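PDB 1XG2: pectinesterase 1 from Solanum lycopersicum, which hydrolyses the methyl esters of pectin galacturonan to release methanol, and may help prepare fruit cell walls for softening during ripening. Local coordinates for residues 206-209 with 210-213; 302-306 with 307-311; 195-199 with 200-204. All blocks are in the same frame, centred on the assembly; numbering follows the deposited sequence. Where two conformers were deposited one is given.

Contact 1 of 3, residues 206-209 with 210-213; sequences SDLE and PVLK
Leu208 and Val211 are joined by a backbone hydrogen bond that closes a type I beta turn with Glu209 and Pro210 at its corners. Val211 N donates to Leu208 O at 2.9 Å, with an N-H...O angle of 150°. A second polar link runs through water 1, which donates to Glu209 O at 2.9 Å and accepts a weak bond from Leu212 N.

Pro210 has no N-H for the preceding carbonyls. Instead its ring abuts them by carbon, CD resting 3.1 Å from Ser206 O. Val211 likewise presents a methyl to oxygen: CG2, held between its own backbone N and carbonyl carbon, lies 3.3 Å from Leu208 O and close to Asp207 O as well. Leu212 CG leans on Glu209 O at 3.4 Å.

The closest apolar contact joins the two leucines. Their side chains cross at about a right angle, with Leu212 CD2 set 3.8 Å from Leu208 CG; Val211 CG2 meets Leu208 CD1 more loosely.

Asp207 OD1 ties the turn backward through Ser205 OG and Lys172 N. The whole lies at the surface in the loop from strand 201-204 to strand 217-220, where Leu208 and Leu212 both rest on Leu239.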
loop_
_atom_site.group_PDB
_atom_site.type_symbol
_atom_site.label_atom_id
_atom_site.label_comp_id
_atom_site.label_asym_id
_atom_site.label_seq_id
_atom_site.Cartn_x
_atom_site.Cartn_y
_atom_site.Cartn_z
ATOM N N SER A 206 16.883 -3.023 -20.528
ATOM C CA SER A 206 17.739 -3.489 -21.612
ATOM C C SER A 206 17.932 -5.011 -21.571
ATOM O O SER A 206 18.082 -5.622 -22.622
ATOM C CB SER A 206 19.097 -2.786 -21.580
ATOM O OG SER A 206 19.847 -3.187 -20.456
ATOM N N ASP A 207 17.896 -5.629 -20.388
ATOM C CA ASP A 207 18.029 -7.087 -20.322
ATOM C C ASP A 207 16.744 -7.880 -20.642
ATOM O O ASP A 207 16.808 -9.080 -20.939
ATOM C CB ASP A 207 18.739 -7.558 -19.032
ATOM C CG ASP A 207 17.902 -7.423 -17.759
ATOM O OD1 ASP A 207 16.759 -6.901 -17.783
ATOM O OD2 ASP A 207 18.363 -7.824 -16.664
ATOM N N LEU A 208 15.591 -7.222 -20.592
ATOM C CA LEU A 208 14.317 -7.849 -20.960
ATOM C C LEU A 208 13.991 -7.689 -22.445
ATOM O O LEU A 208 13.415 -8.586 -23.057
ATOM C CB LEU A 208 13.167 -7.261 -20.128
ATOM C CG LEU A 208 11.741 -7.770 -20.408
ATOM C CD1 LEU A 208 11.600 -9.272 -20.242
ATOM C CD2 LEU A 208 10.771 -7.067 -19.494
ATOM N N GLU A 209 14.349 -6.543 -23.015
ATOM C CA GLU A 209 14.008 -6.214 -24.410
ATOM C C GLU A 209 14.351 -7.312 -25.449
ATOM O O GLU A 209 13.547 -7.584 -26.323
ATOM C CB GLU A 209 14.654 -4.879 -24.829
ATOM C CG GLU A 209 13.670 -3.849 -25.374
ATOM C CD GLU A 209 14.278 -2.450 -25.466
ATOM O OE1 GLU A 209 13.534 -1.450 -25.278
ATOM O OE2 GLU A 209 15.507 -2.346 -25.715
ATOM N N PRO A 210 15.515 -7.940 -25.377
ATOM C CA PRO A 210 15.839 -9.006 -26.345
ATOM C C PRO A 210 15.030 -10.299 -26.169
ATOM O O PRO A 210 14.989 -11.104 -27.097
ATOM C CB PRO A 210 17.324 -9.296 -26.089
ATOM C CG PRO A 210 17.811 -8.257 -25.120
ATOM C CD PRO A 210 16.612 -7.704 -24.425
ATOM N N VAL A 211 14.426 -10.499 -24.999
ATOM C CA VAL A 211 13.783 -11.767 -24.658
ATOM C C VAL A 211 12.310 -11.607 -24.263
ATOM O O VAL A 211 11.790 -12.373 -23.460
ATOM C CB VAL A 211 14.552 -12.483 -23.521
ATOM C CG1 VAL A 211 15.887 -12.996 -24.032
ATOM C CG2 VAL A 211 14.762 -11.554 -22.310
ATOM N N LEU A 212 11.646 -10.625 -24.861
ATOM C CA LEU A 212 10.224 -10.358 -24.613
ATOM C C LEU A 212 9.333 -11.571 -24.820
ATOM O O LEU A 212 8.384 -11.788 -24.068
ATOM C CB LEU A 212 9.727 -9.233 -25.533
ATOM C CG LEU A 212 10.305 -7.856 -25.256
ATOM C CD1 LEU A 212 9.720 -6.833 -26.226
ATOM C CD2 LEU A 212 10.055 -7.450 -23.800
ATOM N N LYS A 213 9.647 -12.361 -25.845
ATOM C CA LYS A 213 8.829 -13.514 -26.194
ATOM C C LYS A 213 9.000 -14.670 -25.203
ATOM O O LYS A 213 8.116 -15.523 -25.084
ATOM C CB LYS A 213 9.133 -13.969 -27.633
ATOM C CG LYS A 213 8.859 -12.911 -28.713
ATOM C CD LYS A 213 7.370 -12.501 -28.800
ATOM C CE LYS A 213 6.932 -12.185 -30.248
ATOM N NZ LYS A 213 6.481 -10.769 -30.403
HETATM O O HOH W 1 12.378 -9.612 -28.044
#

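Contact 2 of 3, residues 302-306 with 307-311; sequences SWLRS and TGVAY
Leu304 O is gripped twice by Thr307. The hydroxyl OG1 donates to it at 2.6 Å, in the carbonyl plane and on a lone pair, whereas Thr307 N donates at 3.0 Å from well above that plane. The two donors therefore approach the oxygen from different directions. A chi1 of 68° sets OG1 between the threonine's own N and carbonyl carbon, where it also accepts from Val309 N at 3.2 Å, forming an ST turn. Between them Gly308 has phi 88° and psi -16°, angles that would bring a CB too close to the carbonyl oxygen of Thr307.

The returning chain brings Tyr311 back over Leu304. Leu304 CB makes a CH-pi contact over one face of the ring, 3.9 Å from the centroid, and Leu304 CD1 adds an approach of 3.7 Å to Tyr311 CG. Phe142 and Val294 also touch both residues.

With a valine in place of Thr307, lacking the hydroxyl, Leu304 O would keep one donor of the two, the backbone N, and the turn at Val309 N is likely to be less firmly held. Because one hydroxyl both donates and accepts, it couples Leu304 to the loop that follows, and an aromatic face against leucine carbon completes the link.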
loop_
_atom_site.group_PDB
_atom_site.type_symbol
_atom_site.label_atom_id
_atom_site.label_comp_id
_atom_site.label_asym_id
_atom_site.label_seq_id
_atom_site.Cartn_x
_atom_site.Cartn_y
_atom_site.Cartn_z
ATOM N N SER A 302 -5.441 18.758 -0.970
ATOM C CA SER A 302 -5.539 19.068 0.461
ATOM C C SER A 302 -4.243 18.845 1.212
ATOM O O SER A 302 -4.084 19.326 2.337
ATOM C CB SER A 302 -6.686 18.272 1.112
ATOM O OG SER A 302 -6.460 16.864 1.097
ATOM N N TRP A 303 -3.321 18.096 0.614
ATOM C CA TRP A 303 -2.015 17.888 1.202
ATOM C C TRP A 303 -0.828 17.972 0.230
ATOM O O TRP A 303 0.288 18.130 0.673
ATOM C CB TRP A 303 -1.969 16.549 1.952
ATOM C CG TRP A 303 -2.351 15.356 1.135
ATOM C CD1 TRP A 303 -3.610 14.914 0.892
ATOM C CD2 TRP A 303 -1.469 14.446 0.463
ATOM N NE1 TRP A 303 -3.577 13.788 0.110
ATOM C CE2 TRP A 303 -2.273 13.471 -0.162
ATOM C CE3 TRP A 303 -0.077 14.347 0.334
ATOM C CZ2 TRP A 303 -1.735 12.416 -0.914
ATOM C CZ3 TRP A 303 0.459 13.294 -0.407
ATOM C CH2 TRP A 303 -0.367 12.348 -1.022
ATOM N N LEU A 304 -1.029 17.856 -1.073
ATOM C CA LEU A 304 0.129 17.865 -1.969
ATOM C C LEU A 304 0.716 19.251 -2.107
ATOM O O LEU A 304 1.937 19.397 -2.201
ATOM C CB LEU A 304 -0.216 17.337 -3.344
ATOM C CG LEU A 304 -0.148 15.823 -3.460
ATOM C CD1 LEU A 304 -0.655 15.398 -4.836
ATOM C CD2 LEU A 304 1.261 15.294 -3.184
ATOM N N ARG A 305 -0.142 20.277 -2.098
ATOM C CA ARG A 305 0.344 21.627 -2.378
ATOM C C ARG A 305 1.417 22.073 -1.385
ATOM O O ARG A 305 2.349 22.778 -1.779
ATOM C CB ARG A 305 -0.801 22.661 -2.532
ATOM C CG ARG A 305 -1.641 22.834 -1.236
ATOM C CD ARG A 305 -2.627 24.020 -1.221
ATOM N NE ARG A 305 -3.961 23.685 -1.741
ATOM C CZ ARG A 305 -4.953 23.117 -1.049
ATOM N NH1 ARG A 305 -4.812 22.788 0.233
ATOM N NH2 ARG A 305 -6.112 22.880 -1.657
ATOM N N SER A 306 1.350 21.636 -0.125
ATOM C CA SER A 306 2.355 22.074 0.848
ATOM C C SER A 306 3.683 21.339 0.763
ATOM O O SER A 306 4.624 21.709 1.450
ATOM C CB SER A 306 1.820 22.016 2.283
ATOM O OG SER A 306 0.579 22.703 2.352
ATOM N N THR A 307 3.763 20.299 -0.064
ATOM C CA THR A 307 5.019 19.561 -0.259
ATOM C C THR A 307 5.981 20.222 -1.231
ATOM O O THR A 307 7.178 19.962 -1.172
ATOM C CB THR A 307 4.762 18.123 -0.771
ATOM O OG1 THR A 307 4.244 18.170 -2.114
ATOM C CG2 THR A 307 3.684 17.398 0.053
ATOM N N GLY A 308 5.462 21.033 -2.151
ATOM C CA GLY A 308 6.265 21.609 -3.213
ATOM C C GLY A 308 6.378 20.762 -4.482
ATOM O O GLY A 308 6.784 21.283 -5.526
ATOM N N VAL A 309 6.029 19.471 -4.410
ATOM C CA VAL A 309 6.114 18.573 -5.571
ATOM C C VAL A 309 5.152 18.969 -6.694
ATOM O O VAL A 309 4.063 19.498 -6.439
ATOM C CB VAL A 309 5.848 17.072 -5.170
ATOM C CG1 VAL A 309 4.356 16.811 -4.960
ATOM C CG2 VAL A 309 6.395 16.119 -6.217
ATOM N N ALA A 310 5.545 18.724 -7.941
ATOM C CA ALA A 310 4.619 18.899 -9.055
ATOM C C ALA A 310 3.576 17.792 -9.074
ATOM O O ALA A 310 3.892 16.619 -8.811
ATOM C CB ALA A 310 5.363 18.913 -10.380
ATOM N N TYR A 311 2.336 18.169 -9.374
ATOM C CA TYR A 311 1.286 17.192 -9.653
ATOM C C TYR A 311 0.253 17.754 -10.599
ATOM O O TYR A 311 0.018 18.966 -10.636
ATOM C CB TYR A 311 0.596 16.698 -8.358
ATOM C CG TYR A 311 -0.167 17.768 -7.595
ATOM C CD1 TYR A 311 0.495 18.698 -6.797
ATOM C CD2 TYR A 311 -1.550 17.853 -7.680
ATOM C CE1 TYR A 311 -0.205 19.679 -6.091
ATOM C CE2 TYR A 311 -2.250 18.830 -6.992
ATOM C CZ TYR A 311 -1.585 19.737 -6.204
ATOM O OH TYR A 311 -2.308 20.703 -5.523
#

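Contact 3 of 3, residues 195-199 with 200-204; sequences TSIQF and CNIIA
Between Ile197 and Cys200 the backbone breaks its extended course at Phe199, whose phi of 56° and psi of 36° are left-handed helical, and this bend takes the chain from strand 194-198 into strand 201-204. No clear hydrogen bond joins the two segments; side chains make the contact on the inner side of the corner.

Ile197 and Cys200 make the closest side-chain approach. The methyl CG2 of Ile197, anti to that residue's backbone N, sits 3.6 Å from Cys200 CB. It also lies 3.7 Å from Cys200 SG, so the methyl is laid against both atoms of the cysteine side chain. SG itself is anti to the cysteine's carbonyl carbon (chi1 -74°), which swings it back toward the preceding strand. Cys200 is known to form a disulfide with Cys166, but that bond is not present in this structure.

Farther along, Ile202 reaches back with its terminal CD1 to the same Ile197 methyl, at 4.2 Å. Both isoleucines direct CB toward the other segment, and Ile197 CG2 touches both Cys200 and Ile202.

On the outer side, Phe199 turns its ring over Gln198: Gln198 CG lies 3.5 Å above the plane, over the ring centre. The buried amide beyond it is satisfied at both ends, OE1 by Gln164 NE2 and NE2 by Gly314 O. Cys200 N is bonded to Ser234 OG.

This is a corner of a right-handed parallel beta-helix, the fold of the pectinesterase domain. Strand 194-198 runs between strands 160-164 and 228-232, and strand 201-204 between 167-170 and 235-236, while Ile197 and Ile202 both pack on Val231 of the next coil, with Thr182 and Val181 of strand 179-184 also against them.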
loop_
_atom_site.group_PDB
_atom_site.type_symbol
_atom_site.label_atom_id
_atom_site.label_comp_id
_atom_site.label_asym_id
_atom_site.label_seq_id
_atom_site.Cartn_x
_atom_site.Cartn_y
_atom_site.Cartn_z
ATOM N N THR A 195 -4.853 1.266 -7.273
ATOM C CA THR A 195 -3.639 1.769 -7.890
ATOM C C THR A 195 -3.977 2.449 -9.205
ATOM O O THR A 195 -4.602 1.876 -10.075
ATOM C CB THR A 195 -2.674 0.618 -8.132
ATOM O OG1 THR A 195 -2.144 0.166 -6.880
ATOM C CG2 THR A 195 -1.465 1.062 -8.948
ATOM N N SER A 196 -3.503 3.672 -9.353
ATOM C CA SER A 196 -3.725 4.444 -10.562
ATOM C C SER A 196 -2.361 4.823 -11.126
ATOM O O SER A 196 -1.517 5.350 -10.413
ATOM C CB SER A 196 -4.526 5.699 -10.228
ATOM O OG SER A 196 -4.594 6.575 -11.339
ATOM N N ILE A 197 -2.149 4.531 -12.404
ATOM C CA ILE A 197 -0.904 4.820 -13.090
ATOM C C ILE A 197 -1.254 5.781 -14.229
ATOM O O ILE A 197 -2.033 5.430 -15.110
ATOM C CB ILE A 197 -0.297 3.508 -13.626
ATOM C CG1 ILE A 197 0.206 2.650 -12.463
ATOM C CG2 ILE A 197 0.852 3.758 -14.639
ATOM C CD1 ILE A 197 0.366 1.181 -12.841
ATOM N N GLN A 198 -0.670 6.969 -14.199
ATOM C CA GLN A 198 -1.064 8.076 -15.074
ATOM C C GLN A 198 0.142 8.818 -15.620
ATOM O O GLN A 198 1.016 9.202 -14.863
ATOM C CB GLN A 198 -1.918 9.061 -14.266
ATOM C CG GLN A 198 -2.660 10.079 -15.093
ATOM C CD GLN A 198 -3.400 11.104 -14.234
ATOM O OE1 GLN A 198 -3.000 11.378 -13.095
ATOM N NE2 GLN A 198 -4.466 11.683 -14.790
ATOM N N PHE A 199 0.172 9.050 -16.930
ATOM C CA PHE A 199 1.295 9.743 -17.583
ATOM C C PHE A 199 2.635 9.063 -17.299
ATOM O O PHE A 199 3.660 9.725 -17.175
ATOM C CB PHE A 199 1.400 11.209 -17.158
ATOM C CG PHE A 199 0.090 11.925 -17.076
ATOM C CD1 PHE A 199 -0.199 12.716 -15.976
ATOM C CD2 PHE A 199 -0.838 11.846 -18.099
ATOM C CE1 PHE A 199 -1.407 13.390 -15.884
ATOM C CE2 PHE A 199 -2.053 12.521 -18.012
ATOM C CZ PHE A 199 -2.329 13.300 -16.906
ATOM N N CYS A 200 2.615 7.740 -17.232
ATOM C CA CYS A 200 3.797 6.962 -16.942
ATOM C C CYS A 200 4.337 6.320 -18.217
ATOM O O CYS A 200 3.679 6.296 -19.261
ATOM C CB CYS A 200 3.463 5.883 -15.907
ATOM S SG CYS A 200 3.260 6.553 -14.227
ATOM N N ASN A 201 5.554 5.811 -18.096
ATOM C CA ASN A 201 6.218 5.049 -19.131
ATOM C C ASN A 201 6.327 3.630 -18.631
ATOM O O ASN A 201 7.051 3.400 -17.682
ATOM C CB ASN A 201 7.624 5.623 -19.272
ATOM C CG ASN A 201 8.053 5.806 -20.695
ATOM O OD1 ASN A 201 7.253 6.156 -21.555
ATOM N ND2 ASN A 201 9.364 5.629 -20.943
ATOM N N ILE A 202 5.619 2.678 -19.235
ATOM C CA ILE A 202 5.744 1.272 -18.841
ATOM C C ILE A 202 6.525 0.568 -19.925
ATOM O O ILE A 202 6.028 0.363 -21.037
ATOM C CB ILE A 202 4.380 0.605 -18.619
ATOM C CG1 ILE A 202 3.508 1.493 -17.726
ATOM C CG2 ILE A 202 4.578 -0.764 -17.999
ATOM C CD1 ILE A 202 2.140 0.921 -17.402
ATOM N N ILE A 203 7.761 0.224 -19.592
ATOM C CA ILE A 203 8.750 -0.181 -20.571
ATOM C C ILE A 203 9.589 -1.351 -20.073
ATOM O O ILE A 203 9.521 -1.734 -18.899
ATOM C CB ILE A 203 9.654 1.011 -20.904
ATOM C CG1 ILE A 203 10.369 1.528 -19.636
ATOM C CG2 ILE A 203 8.828 2.122 -21.539
ATOM C CD1 ILE A 203 11.417 2.599 -19.909
ATOM N N ALA A 204 10.397 -1.888 -20.985
ATOM C CA ALA A 204 11.317 -2.968 -20.679
ATOM C C ALA A 204 12.720 -2.416 -20.395
ATOM O O ALA A 204 13.171 -1.448 -21.006
ATOM C CB ALA A 204 11.378 -3.939 -21.847
#

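Followed from the N terminus, the chain reaches contact 3 first, then contact 1, then contact 2, and the three lie in series without nesting or crossing. Contact 3 closes the corner between two strands that belong to different parallel sheets of the beta-helix. Immediately afterwards, contact 1 closes a turn in the loop leading toward the third sheet; the two touch where Ala204 CB packs against Glu209 N and Leu212 CD2. Contact 2 comes much later and turns the chain back after helix 301-304, carrying the C-terminal segment across strands 120-123 and 140-144. Its centre lies about 37 Å from that of contact 1, on the opposite side of the chain's centre.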